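Local coordinates for protein thiazoline oxidase/subtilisin-like protease (PDB 4H6X) that probably cleaves precursor peptides and joins their ends into macrocycles during patellamide maturation, as a subtilisin-like transamidating protease, at residues Pro18-Ala21 and Asp22-Gln26; Gly119-Ser123 and Pro124-Ile128. All coordinates share one frame; numbering follows the deposited sequence.

How the contacts relate
Along the chain from the N terminus, contact 1 comes first: the chain turns from loop into the short helix 20-26, and residues 19-25 are joined by successive i to i+4 bonds. Contact 2 follows, in residues 119-128, where the chain leaves helix 101-118 and folds into a compact loop before strand 133-138 of the parallel sheet. The two are in series, neither nesting nor crossing, and their centres lie about 15 Å apart. They meet nonetheless: the rings of His24 and Phe126 pack together, and Leu20 reaches Ile128. The N-terminal helix, which also rests on helices 273-293 and 332-340, is thereby tied to the loop beyond helix 101-118.

Contact 1 of 2, residues Pro18-Ala21 and Asp22-Gln26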
loop_
_atom_site.group_PDB
_atom_site.type_symbol
_atom_site.label_atom_id
_atom_site.label_comp_id
_atom_site.label_asym_id
_atom_site.label_seq_id
_atom_site.Cartn_x
_atom_site.Cartn_y
_atom_site.Cartn_z
ATOM N N PRO A 18 17.041 3.957 -3.333
ATOM C CA PRO A 18 17.945 5.043 -2.958
ATOM C C PRO A 18 17.211 6.118 -2.154
ATOM O O PRO A 18 16.118 6.529 -2.534
ATOM C CB PRO A 18 18.400 5.591 -4.323
ATOM C CG PRO A 18 18.329 4.405 -5.229
ATOM C CD PRO A 18 17.076 3.691 -4.783
ATOM N N GLY A 19 17.782 6.542 -1.030
ATOM C CA GLY A 19 17.180 7.601 -0.220
ATOM C C GLY A 19 16.243 7.115 0.878
ATOM O O GLY A 19 15.888 7.888 1.779
ATOM N N LEU A 20 15.843 5.842 0.825
ATOM C CA LEU A 20 14.887 5.318 1.813
ATOM C C LEU A 20 15.469 5.351 3.222
ATOM O O LEU A 20 14.824 5.849 4.156
ATOM C CB LEU A 20 14.397 3.903 1.455
ATOM C CG LEU A 20 13.433 3.261 2.468
ATOM C CD1 LEU A 20 12.129 4.048 2.587
ATOM C CD2 LEU A 20 13.159 1.798 2.135
ATOM N N ALA A 21 16.690 4.832 3.366
ATOM C CA ALA A 21 17.347 4.816 4.670
ATOM C C ALA A 21 17.459 6.239 5.239
ATOM O O ALA A 21 17.108 6.470 6.404
ATOM C CB ALA A 21 18.714 4.140 4.583
ATOM N N ASP A 22 17.911 7.180 4.404
ATOM C CA ASP A 22 18.027 8.602 4.787
ATOM C C ASP A 22 16.685 9.233 5.178
ATOM O O ASP A 22 16.609 10.013 6.128
ATOM C CB ASP A 22 18.688 9.439 3.672
ATOM C CG ASP A 22 20.165 9.079 3.442
ATOM O OD1 ASP A 22 20.877 8.761 4.421
ATOM O OD2 ASP A 22 20.616 9.123 2.270
ATOM N N LEU A 23 15.628 8.917 4.435
ATOM C CA LEU A 23 14.304 9.416 4.802
ATOM C C LEU A 23 13.881 8.773 6.121
ATOM O O LEU A 23 13.389 9.473 7.020
ATOM C CB LEU A 23 13.280 9.194 3.681
ATOM C CG LEU A 23 11.793 9.569 3.870
ATOM C CD1 LEU A 23 11.558 11.007 4.336
ATOM C CD2 LEU A 23 11.053 9.302 2.570
ATOM N N HIS A 24 14.111 7.461 6.262
ATOM C CA HIS A 24 13.821 6.779 7.548
ATOM C C HIS A 24 14.583 7.414 8.713
ATOM O O HIS A 24 14.059 7.522 9.829
ATOM C CB HIS A 24 14.106 5.274 7.498
ATOM C CG HIS A 24 12.978 4.452 6.945
ATOM N ND1 HIS A 24 11.661 4.857 6.989
ATOM C CD2 HIS A 24 12.974 3.231 6.362
ATOM C CE1 HIS A 24 10.899 3.930 6.435
ATOM N NE2 HIS A 24 11.670 2.933 6.047
ATOM N N ASN A 25 15.809 7.864 8.441
ATOM C CA ASN A 25 16.612 8.541 9.465
ATOM C C ASN A 25 15.969 9.812 9.976
ATOM O O ASN A 25 16.236 10.230 11.099
ATOM C CB ASN A 25 18.024 8.836 8.952
ATOM C CG ASN A 25 18.849 7.580 8.789
ATOM O OD1 ASN A 25 18.456 6.505 9.249
ATOM N ND2 ASN A 25 19.992 7.702 8.130
ATOM N N GLN A 26 15.119 10.416 9.147
ATOM C CA GLN A 26 14.428 11.663 9.494
ATOM C C GLN A 26 13.019 11.436 10.067
ATOM O O GLN A 26 12.599 12.141 10.994
ATOM C CB GLN A 26 14.367 12.581 8.274
ATOM C CG GLN A 26 15.733 12.867 7.670
ATOM C CD GLN A 26 15.727 14.053 6.730
ATOM O OE1 GLN A 26 15.234 15.123 7.070
ATOM N NE2 GLN A 26 16.291 13.870 5.544
#
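One face of the His24 imidazole is covered by Leu20, whose CD1 stands 3.6 Å above the ring plane, displaced toward the rim, in a CH-pi contact. Over the opposite face comes Phe126, from the loop 119-128, its CZ leading and its plane inclined by about 30°. The leucine reaches the ring because its CG lies anti to the backbone N (chi1 178°), which sets the branched end alongside the imidazole one helical turn on. With an alanine at His24, Leu20 CD1 and the Phe126 ring would probably lose the flat group wedged between them, and a gap would open. Beneath the side chains runs the first turn of helix 20-26, begun at Gly19 in the N-cap position. The positive phi of Gly19 (92°) would press a CB against the preceding carbonyl O, a strain that glycine avoids. Gly19 O accepts from Leu23 N at 2.9 Å, the first of three i to i+4 bonds. The next, from His24 N to Leu20 O, is 2.7 Å long, and Asn25 N closes on Ala21 O at 2.8 Å. Leu23, a buried hydrocarbon side chain, packs on Leu286, Leu287 and Leu290 of helix 273-293 and on Ile332 and Met336 of helix 332-340, whereas Asn25 OD1 accepts from Leu8 N.

Contact 2 of 2, residues Gly119-Ser123 and Pro124-Ile128; sequences GQEHS and PVFGI
This local contact folds a loop back on itself just after helix 101-118, within the part of the chain that belongs to the subtilase family, before strand 133-138. A type II beta turn from Gln120 to Ser123 reverses the chain, and farther out Gly127 N bonds to Gly119 O at 2.7 Å, almost straight at the hydrogen (170°). Glycine suits both ends of this bond, since a CB on Gly119 would run into Val125 O and one on Gly127 into Gly119 N. Between them, Glu121 and Phe126 lie side by side. The CG of Glu121 sits over the centre of the Phe126 ring, 3.8 Å from its centroid, a CH-pi contact; Gly119 O lies at the ring's edge, in its plane. His11 also meets this ring. Ser123 adds a side-chain link: its OG lies between the backbone N and the carbonyl carbon (chi1 87°), within reach of both Gln120 O and Val125 N. It gives a 2.8 Å bond to a lone pair of Gln120 O, which also accepts from Ser123 N, and receives Val125 N at 3.1 Å. Donor and acceptor at once, this hydroxyl links the turn to the returning arm, while Glu121 CG, between the faces of Phe126 and His122, makes an acidic residue contribute nonpolar surface.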
loop_
_atom_site.group_PDB
_atom_site.type_symbol
_atom_site.label_atom_id
_atom_site.label_comp_id
_atom_site.label_asym_id
_atom_site.label_seq_id
_atom_site.Cartn_x
_atom_site.Cartn_y
_atom_site.Cartn_z
ATOM N N GLY A 119 3.782 -2.069 9.246
ATOM C CA GLY A 119 4.384 -3.068 10.134
ATOM C C GLY A 119 5.462 -2.453 11.020
ATOM O O GLY A 119 6.277 -1.647 10.558
ATOM N N GLN A 120 5.462 -2.835 12.292
ATOM C CA GLN A 120 6.376 -2.253 13.281
ATOM C C GLN A 120 7.824 -2.717 13.117
ATOM O O GLN A 120 8.084 -3.856 12.708
ATOM C CB GLN A 120 5.857 -2.503 14.697
ATOM C CG GLN A 120 4.475 -1.908 14.935
ATOM C CD GLN A 120 4.450 -0.400 14.755
ATOM O OE1 GLN A 120 4.084 0.113 13.685
ATOM N NE2 GLN A 120 4.842 0.322 15.795
ATOM N N GLU A 121 8.771 -1.832 13.414
ATOM C CA GLU A 121 10.177 -2.220 13.294
ATOM C C GLU A 121 10.462 -3.326 14.321
ATOM O O GLU A 121 9.842 -3.347 15.374
ATOM C CB GLU A 121 11.100 -1.025 13.512
ATOM C CG GLU A 121 12.524 -1.288 13.071
ATOM C CD GLU A 121 13.479 -0.151 13.394
ATOM O OE1 GLU A 121 13.106 0.796 14.123
ATOM O OE2 GLU A 121 14.613 -0.221 12.903
ATOM N N HIS A 122 11.361 -4.247 13.977
ATOM C CA HIS A 122 11.759 -5.376 14.840
ATOM C C HIS A 122 10.752 -6.528 14.849
ATOM O O HIS A 122 11.005 -7.567 15.444
ATOM C CB HIS A 122 12.103 -4.920 16.273
ATOM C CG HIS A 122 12.970 -3.700 16.323
ATOM N ND1 HIS A 122 14.260 -3.682 15.831
ATOM C CD2 HIS A 122 12.729 -2.453 16.795
ATOM C CE1 HIS A 122 14.774 -2.475 15.998
ATOM N NE2 HIS A 122 13.866 -1.713 16.581
ATOM N N SER A 123 9.625 -6.348 14.165
ATOM C CA SER A 123 8.654 -7.414 13.977
ATOM C C SER A 123 9.048 -8.198 12.723
ATOM O O SER A 123 10.035 -7.854 12.079
ATOM C CB SER A 123 7.249 -6.821 13.856
ATOM O OG SER A 123 6.961 -6.456 12.514
ATOM N N PRO A 124 8.293 -9.258 12.369
ATOM C CA PRO A 124 8.600 -9.969 11.126
ATOM C C PRO A 124 8.412 -9.100 9.869
ATOM O O PRO A 124 9.012 -9.384 8.818
ATOM C CB PRO A 124 7.594 -11.131 11.117
ATOM C CG PRO A 124 7.130 -11.262 12.525
ATOM C CD PRO A 124 7.165 -9.874 13.086
ATOM N N VAL A 125 7.588 -8.054 9.977
ATOM C CA VAL A 125 7.426 -7.109 8.860
ATOM C C VAL A 125 7.564 -5.659 9.308
ATOM O O VAL A 125 6.724 -5.125 10.030
ATOM C CB VAL A 125 6.095 -7.304 8.093
ATOM C CG1 VAL A 125 6.047 -6.386 6.871
ATOM C CG2 VAL A 125 5.929 -8.744 7.648
ATOM N N PHE A 126 8.646 -5.033 8.871
ATOM C CA PHE A 126 8.918 -3.635 9.156
ATOM C C PHE A 126 8.408 -2.823 7.953
ATOM O O PHE A 126 8.956 -2.919 6.864
ATOM C CB PHE A 126 10.426 -3.459 9.376
ATOM C CG PHE A 126 10.900 -2.025 9.442
ATOM C CD1 PHE A 126 10.090 -1.011 9.939
ATOM C CD2 PHE A 126 12.203 -1.702 9.031
ATOM C CE1 PHE A 126 10.546 0.298 10.002
ATOM C CE2 PHE A 126 12.668 -0.397 9.103
ATOM C CZ PHE A 126 11.835 0.604 9.583
ATOM N N GLY A 127 7.337 -2.065 8.158
ATOM C CA GLY A 127 6.724 -1.304 7.070
ATOM C C GLY A 127 7.450 0.002 6.773
ATOM O O GLY A 127 8.335 0.405 7.513
ATOM N N ILE A 128 7.067 0.657 5.684
ATOM C CA ILE A 128 7.682 1.924 5.275
ATOM C C ILE A 128 7.375 3.035 6.274
ATOM O O ILE A 128 8.243 3.864 6.589
ATOM C CB ILE A 128 7.229 2.314 3.848
ATOM C CG1 ILE A 128 7.653 1.227 2.841
ATOM C CG2 ILE A 128 7.774 3.681 3.441
ATOM C CD1 ILE A 128 9.153 1.078 2.635
#